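Local atomic coordinates of shikimate 5-dehydrogenase (Mycobacterium fortuitum subsp. fortuitum DSM 46621, PDB entry 4XIJ), a protein that probably catalyses the NADP-dependent reduction of 3-dehydroshikimate to shikimate, the fourth of seven steps on the way to chorismate. Residues 185-190 and 211-216; 204-209 and 229-234. All coordinates share one frame; numbering follows the deposited sequence.

Interaction 1 and interaction 2 lie side by side on one face of the parallel six-stranded sheet in the Rossmann-type nucleotide-binding domain, with centres about 13 Å apart. Their segments alternate along the chain: helix 203-207 supplies one side of interaction 2, and helix 210-213, next in the chain, one side of interaction 1. The two meet where Leu-213 CB packs 3.8 Å from Leu-231 CD1 and Ala-214 CB lies 3.6 Å from Ala-234 O. Leu-187 CD2 also comes within 4.3 Å of Tyr-209 CD1. Both lie towards the outer end of the domain, their centres about 25 and 21 Å from the centre of the chain, on the side away from the substrate-binding domain.

Interaction 1: 185-190 and 211-216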
ATOM      1  N   ALA A 185       1.495  13.540 -26.198  1.00 19.41           N
ATOM      2  CA  ALA A 185       2.089  12.736 -27.252  1.00 20.97           C
ATOM      3  C   ALA A 185       3.193  11.781 -26.788  1.00 20.75           C
ATOM      4  O   ALA A 185       3.633  10.919 -27.573  1.00 23.52           O
ATOM      5  CB  ALA A 185       2.652  13.657 -28.339  1.00 22.13           C
ATOM      6  N   ALA A 186       3.679  11.938 -25.560  1.00 18.88           N
ATOM      7  CA  ALA A 186       4.825  11.124 -25.132  1.00 18.29           C
ATOM      8  C   ALA A 186       4.400   9.815 -24.517  1.00 16.72           C
ATOM      9  O   ALA A 186       5.242   8.976 -24.214  1.00 16.44           O
ATOM     10  CB  ALA A 186       5.680  11.872 -24.162  1.00 19.48           C
ATOM     11  N   LEU A 187       3.098   9.629 -24.319  1.00 14.98           N
ATOM     12  CA  LEU A 187       2.649   8.416 -23.601  1.00 14.75           C
ATOM     13  C   LEU A 187       2.975   7.142 -24.392  1.00 15.36           C
ATOM     14  O   LEU A 187       3.373   6.111 -23.817  1.00 15.64           O
ATOM     15  CB  LEU A 187       1.145   8.481 -23.274  1.00 14.48           C
ATOM     16  CG  LEU A 187       0.523   7.278 -22.546  1.00 13.64           C
ATOM     17  CD1 LEU A 187       1.198   7.034 -21.149  1.00 14.86           C
ATOM     18  CD2 LEU A 187      -0.981   7.466 -22.405  1.00 14.86           C
ATOM     19  N   ALA A 188       2.827   7.172 -25.705  1.00 15.68           N
ATOM     20  CA  ALA A 188       3.039   5.946 -26.479  1.00 15.99           C
ATOM     21  C   ALA A 188       4.455   5.425 -26.300  1.00 15.94           C
ATOM     22  O   ALA A 188       4.663   4.214 -26.134  1.00 16.92           O
ATOM     23  CB  ALA A 188       2.756   6.192 -27.931  1.00 16.39           C
ATOM     24  N   ASP A 189       5.426   6.328 -26.339  1.00 16.16           N
ATOM     25  CA  ASP A 189       6.811   5.906 -26.153  1.00 18.56           C
ATOM     26  C   ASP A 189       7.069   5.384 -24.730  1.00 17.24           C
ATOM     27  O   ASP A 189       7.810   4.417 -24.558  1.00 17.92           O
ATOM     28  CB  ASP A 189       7.789   7.043 -26.440  1.00 23.65           C
ATOM     29  CG  ASP A 189       7.952   7.337 -27.924  1.00 28.32           C
ATOM     30  OD1 ASP A 189       7.469   6.552 -28.777  1.00 30.03           O
ATOM     31  OD2 ASP A 189       8.602   8.362 -28.240  1.00 31.06           O
ATOM     32  N   ALA A 190       6.464   6.017 -23.717  1.00 15.15           N
ATOM     33  CA  ALA A 190       6.613   5.532 -22.338  1.00 14.11           C
ATOM     34  C   ALA A 190       6.045   4.105 -22.207  1.00 13.60           C
ATOM     35  O   ALA A 190       6.632   3.245 -21.536  1.00 13.72           O
ATOM     36  CB  ALA A 190       5.929   6.454 -21.381  1.00 13.93           C
ATOM     37  N   ASP A 211      -6.764   1.782 -23.741  1.00 14.48           N
ATOM     38  CA  ASP A 211      -6.177   1.319 -24.983  1.00 15.97           C
ATOM     39  C   ASP A 211      -4.730   1.776 -25.128  1.00 16.37           C
ATOM     40  O   ASP A 211      -3.888   1.029 -25.592  1.00 16.86           O
ATOM     41  CB  ASP A 211      -6.978   1.819 -26.172  1.00 18.63           C
ATOM     42  CG  ASP A 211      -8.284   1.060 -26.355  1.00 21.79           C
ATOM     43  OD1 ASP A 211      -8.521   0.042 -25.648  1.00 23.27           O
ATOM     44  OD2 ASP A 211      -9.074   1.503 -27.208  1.00 24.58           O
ATOM     45  N   ALA A 212      -4.444   3.000 -24.708  1.00 15.86           N
ATOM     46  CA  ALA A 212      -3.072   3.512 -24.770  1.00 15.43           C
ATOM     47  C   ALA A 212      -2.139   2.790 -23.787  1.00 14.99           C
ATOM     48  O   ALA A 212      -0.966   2.661 -24.063  1.00 17.17           O
ATOM     49  CB  ALA A 212      -3.069   5.024 -24.503  1.00 17.09           C
ATOM     50  N   LEU A 213      -2.666   2.302 -22.657  1.00 11.73           N
ATOM     51  CA  LEU A 213      -1.860   1.599 -21.654  1.00 11.31           C
ATOM     52  C   LEU A 213      -1.844   0.092 -21.871  1.00 11.31           C
ATOM     53  O   LEU A 213      -1.129  -0.628 -21.174  1.00 11.56           O
ATOM     54  CB  LEU A 213      -2.384   1.894 -20.245  1.00 11.04           C
ATOM     55  CG  LEU A 213      -2.251   3.344 -19.819  1.00 10.74           C
ATOM     56  CD1 LEU A 213      -3.091   3.563 -18.557  1.00 11.90           C
ATOM     57  CD2 LEU A 213      -0.722   3.640 -19.582  1.00 11.75           C
ATOM     58  N   ALA A 214      -2.617  -0.388 -22.830  1.00 11.44           N
ATOM     59  CA  ALA A 214      -2.809  -1.836 -23.032  1.00 11.94           C
ATOM     60  C   ALA A 214      -1.552  -2.609 -23.258  1.00 11.90           C
ATOM     61  O   ALA A 214      -1.499  -3.789 -22.872  1.00 11.51           O
ATOM     62  CB  ALA A 214      -3.762  -2.087 -24.200  1.00 12.90           C
ATOM     63  N   ARG A 215      -0.562  -1.991 -23.907  1.00 11.70           N
ATOM     64  CA  ARG A 215       0.651  -2.708 -24.209  1.00 12.91           C
ATOM     65  C   ARG A 215       1.666  -2.789 -23.075  1.00 11.27           C
ATOM     66  O   ARG A 215       2.711  -3.423 -23.252  1.00 13.00           O
ATOM     67  CB  ARG A 215       1.348  -2.117 -25.434  1.00 15.05           C
ATOM     68  CG  ARG A 215       0.637  -2.571 -26.715  1.00 17.99           C
ATOM     69  CD  ARG A 215       1.246  -1.933 -27.973  1.00 21.51           C
ATOM     70  NE  ARG A 215       2.643  -2.298 -28.144  1.00 25.56           N
ATOM     71  CZ  ARG A 215       3.483  -1.675 -28.963  1.00 28.04           C
ATOM     72  NH1 ARG A 215       3.055  -0.675 -29.731  1.00 27.40           N
ATOM     73  NH2 ARG A 215       4.759  -2.065 -29.027  1.00 29.84           N
ATOM     74  N   VAL A 216       1.387  -2.215 -21.909  1.00  9.97           N
ATOM     75  CA  VAL A 216       2.299  -2.455 -20.780  1.00  9.68           C
ATOM     76  C   VAL A 216       2.168  -3.927 -20.365  1.00 10.24           C
ATOM     77  O   VAL A 216       1.063  -4.376 -20.165  1.00 10.90           O
ATOM     78  CB  VAL A 216       1.951  -1.548 -19.601  1.00 10.30           C
ATOM     79  CG1 VAL A 216       2.890  -1.837 -18.425  1.00 10.74           C
ATOM     80  CG2 VAL A 216       2.029  -0.007 -19.983  1.00 12.52           C
TER
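Leu-187 reaches across from helix 187-193 and splits its two methyls between Ala-212 and Leu-213. Its CG is anti to the backbone N (chi1 179°), and the second torsion (60° to CD1) leaves CD2 roughly anti to CA, prolonging the chain outward, while CD1 is turned aside to Leu-213. CD2 ends 3.8 Å from Ala-212 CB, so a methyl tip meets the single methyl of an alanine whose CB itself points back at the leucine. The other branch, CD1, comes up to Leu-213 CD2 at 4.2 Å, a looser approach of one leucine tip to another.

Leu-213 does this from an oblique position. Its CB does not aim at Leu-187, but the chain bends so that CD2 leans to that side while CD1 turns off in another direction. No hydrogen bond joins the segments; the contact is apolar and small, burying 114 Å² in all. Both leucines are buried, whereas Ala-212 remains exposed at the margin. Residues Leu-213 to Val-216 form a type I turn, closed by a bond from Val-216 N to Leu-213 O.

Helix 187-193 belongs to the crossover from strand 176-181 to strand 196-199, and helix 210-213 leads into strand 218-221. Leu-213 and Val-216 both touch Val-191 on the former helix; on strand 128-132, Leu-213 meets Ile-132 and Val-216 meets Leu-130, while Ala-214 packs on Ala-234 of helix 230-237.

Interaction 2: 204-209 and 229-234; sequences DAAAVY and TPLAQA
Leu-231 lies alongside Ala-206, and its side chain can be followed outward atom by atom. CB already stands 4.3 Å from Ala-206 CB, which points towards it from helix 203-207. Beyond it the anti first torsion (chi1 174°) carries the fork out from its own helix and inward to the sheet, where the residue touches Val-219 and Asp-221 on strand 218-221. One branch, CD2, stays with the same partner, 4.2 Å from Ala-206 CB, so the alanine methyl rests against both the root and one tip of the leucine. The other branch, CD1, parts company and goes to helix 210-213.

Two successive helical connections of the Rossmann-type fold meet here: helices 203-207 and 210-213 lead from strand 196-199 to strand 218-221, and helix 230-237 leads on to strand 241-243. Nearer the surface Pro-230 closes the contact. Its CB and CG lie against Ala-207 CB, at 3.5 and 3.8 Å, and here the two backbones come nearest, the CA atoms of Ala-207 and Pro-230 being 5.2 Å apart.

The start of the second helix is held by Thr-229 at the N-cap. Its OG1 accepts from Ala-232 N over 3.0 Å, at a fairly straight N-H...O angle of 161°. That oxygen is also hydrogen-bonded to Asp-221 OD2, tying the first turn of helix 230-237 to the end of strand 218-221.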
ATOM      1  N   ASP A 204     -12.825   4.652 -13.772  1.00 14.02           N
ATOM      2  CA  ASP A 204     -13.441   5.470 -14.823  1.00 15.18           C
ATOM      3  C   ASP A 204     -12.469   6.482 -15.421  1.00 15.89           C
ATOM      4  O   ASP A 204     -12.580   6.824 -16.601  1.00 18.73           O
ATOM      5  CB  ASP A 204     -14.697   6.201 -14.291  1.00 18.20           C
ATOM      6  CG  ASP A 204     -15.821   5.255 -13.896  1.00 21.76           C
ATOM      7  OD1 ASP A 204     -15.995   4.221 -14.594  1.00 23.43           O
ATOM      8  OD2 ASP A 204     -16.527   5.549 -12.889  1.00 23.20           O
ATOM      9  N   ALA A 205     -11.493   6.939 -14.630  1.00 14.55           N
ATOM     10  CA  ALA A 205     -10.443   7.816 -15.143  1.00 13.25           C
ATOM     11  C   ALA A 205      -9.469   7.003 -16.006  1.00 12.43           C
ATOM     12  O   ALA A 205      -9.119   7.440 -17.118  1.00 14.29           O
ATOM     13  CB  ALA A 205      -9.703   8.500 -14.015  1.00 14.92           C
ATOM     14  N   ALA A 206      -9.029   5.848 -15.494  1.00 11.56           N
ATOM     15  CA  ALA A 206      -8.111   5.000 -16.266  1.00 11.57           C
ATOM     16  C   ALA A 206      -8.734   4.463 -17.555  1.00 11.49           C
ATOM     17  O   ALA A 206      -8.006   4.231 -18.523  1.00 11.88           O
ATOM     18  CB  ALA A 206      -7.603   3.834 -15.422  1.00 12.42           C
ATOM     19  N   ALA A 207     -10.050   4.268 -17.599  1.00 11.95           N
ATOM     20  CA  ALA A 207     -10.657   3.718 -18.821  1.00 12.09           C
ATOM     21  C   ALA A 207     -10.380   4.584 -20.056  1.00 12.99           C
ATOM     22  O   ALA A 207     -10.297   4.074 -21.170  1.00 14.31           O
ATOM     23  CB  ALA A 207     -12.190   3.548 -18.650  1.00 13.07           C
ATOM     24  N   VAL A 208     -10.267   5.897 -19.854  1.00 11.79           N
ATOM     25  CA  VAL A 208     -10.004   6.815 -20.969  1.00 11.96           C
ATOM     26  C   VAL A 208      -8.701   6.426 -21.664  1.00 10.94           C
ATOM     27  O   VAL A 208      -8.569   6.541 -22.892  1.00 12.63           O
ATOM     28  CB  VAL A 208      -9.943   8.285 -20.472  1.00 11.57           C
ATOM     29  CG1 VAL A 208      -9.540   9.262 -21.593  1.00 12.85           C
ATOM     30  CG2 VAL A 208     -11.269   8.684 -19.885  1.00 11.63           C
ATOM     31  N   TYR A 209      -7.737   5.945 -20.871  1.00 11.25           N
ATOM     32  CA  TYR A 209      -6.391   5.642 -21.359  1.00 12.11           C
ATOM     33  C   TYR A 209      -6.116   4.166 -21.463  1.00 11.18           C
ATOM     34  O   TYR A 209      -4.984   3.785 -21.730  1.00 12.80           O
ATOM     35  CB  TYR A 209      -5.346   6.321 -20.458  1.00 13.88           C
ATOM     36  CG  TYR A 209      -5.521   7.818 -20.545  1.00 15.96           C
ATOM     37  CD1 TYR A 209      -5.079   8.521 -21.667  1.00 17.00           C
ATOM     38  CD2 TYR A 209      -6.147   8.526 -19.547  1.00 16.79           C
ATOM     39  CE1 TYR A 209      -5.299   9.870 -21.786  1.00 17.78           C
ATOM     40  CE2 TYR A 209      -6.368   9.897 -19.667  1.00 17.30           C
ATOM     41  CZ  TYR A 209      -5.930  10.552 -20.779  1.00 18.09           C
ATOM     42  OH  TYR A 209      -6.129  11.916 -20.866  1.00 19.47           O
ATOM     43  N   THR A 229     -11.459  -4.260 -14.435  1.00 12.48           N
ATOM     44  CA  THR A 229     -11.628  -2.883 -14.879  1.00 11.14           C
ATOM     45  C   THR A 229     -11.423  -2.756 -16.394  1.00 11.50           C
ATOM     46  O   THR A 229     -10.835  -3.652 -17.045  1.00 10.90           O
ATOM     47  CB  THR A 229     -10.605  -1.987 -14.176  1.00 10.68           C
ATOM     48  OG1 THR A 229      -9.297  -2.486 -14.484  1.00 11.86           O
ATOM     49  CG2 THR A 229     -10.832  -1.976 -12.643  1.00 11.18           C
ATOM     50  N   PRO A 230     -11.883  -1.631 -16.980  1.00 11.76           N
ATOM     51  CA  PRO A 230     -11.548  -1.389 -18.395  1.00 11.73           C
ATOM     52  C   PRO A 230     -10.051  -1.469 -18.691  1.00 11.86           C
ATOM     53  O   PRO A 230      -9.636  -2.061 -19.726  1.00 11.94           O
ATOM     54  CB  PRO A 230     -12.084   0.035 -18.639  1.00 12.78           C
ATOM     55  CG  PRO A 230     -13.303   0.064 -17.776  1.00 13.43           C
ATOM     56  CD  PRO A 230     -12.901  -0.688 -16.489  1.00 12.54           C
ATOM     57  N   LEU A 231      -9.243  -0.901 -17.799  1.00 10.09           N
ATOM     58  CA  LEU A 231      -7.791  -1.000 -17.939  1.00  9.32           C
ATOM     59  C   LEU A 231      -7.337  -2.472 -17.982  1.00 10.48           C
ATOM     60  O   LEU A 231      -6.604  -2.890 -18.899  1.00 10.65           O
ATOM     61  CB  LEU A 231      -7.120  -0.270 -16.768  1.00 10.20           C
ATOM     62  CG  LEU A 231      -5.591  -0.396 -16.680  1.00 10.59           C
ATOM     63  CD1 LEU A 231      -4.896   0.087 -17.982  1.00 11.53           C
ATOM     64  CD2 LEU A 231      -5.099   0.416 -15.462  1.00 11.33           C
ATOM     65  N   ALA A 232      -7.802  -3.272 -17.019  1.00  9.65           N
ATOM     66  CA  ALA A 232      -7.404  -4.681 -16.978  1.00 11.47           C
ATOM     67  C   ALA A 232      -7.838  -5.405 -18.226  1.00 10.61           C
ATOM     68  O   ALA A 232      -7.113  -6.269 -18.719  1.00 11.26           O
ATOM     69  CB  ALA A 232      -7.995  -5.349 -15.762  1.00 11.93           C
ATOM     70  N   GLN A 233      -9.045  -5.093 -18.702  1.00 10.85           N
ATOM     71  CA  GLN A 233      -9.553  -5.782 -19.877  1.00 11.74           C
ATOM     72  C   GLN A 233      -8.681  -5.503 -21.097  1.00 11.98           C
ATOM     73  O   GLN A 233      -8.387  -6.387 -21.901  1.00 13.53           O
ATOM     74  CB  GLN A 233     -10.987  -5.367 -20.168  1.00 11.40           C
ATOM     75  CG  GLN A 233     -11.974  -5.900 -19.154  1.00 12.32           C
ATOM     76  CD  GLN A 233     -13.372  -5.354 -19.440  1.00 12.83           C
ATOM     77  OE1 GLN A 233     -13.922  -5.554 -20.543  1.00 16.61           O
ATOM     78  NE2 GLN A 233     -13.927  -4.626 -18.491  1.00 14.67           N
ATOM     79  N   ALA A 234      -8.277  -4.259 -21.240  1.00 11.06           N
ATOM     80  CA  ALA A 234      -7.427  -3.906 -22.367  1.00 11.61           C
ATOM     81  C   ALA A 234      -6.068  -4.584 -22.282  1.00 11.42           C
ATOM     82  O   ALA A 234      -5.561  -5.099 -23.280  1.00 10.87           O
ATOM     83  CB  ALA A 234      -7.254  -2.411 -22.445  1.00 11.52           C
TER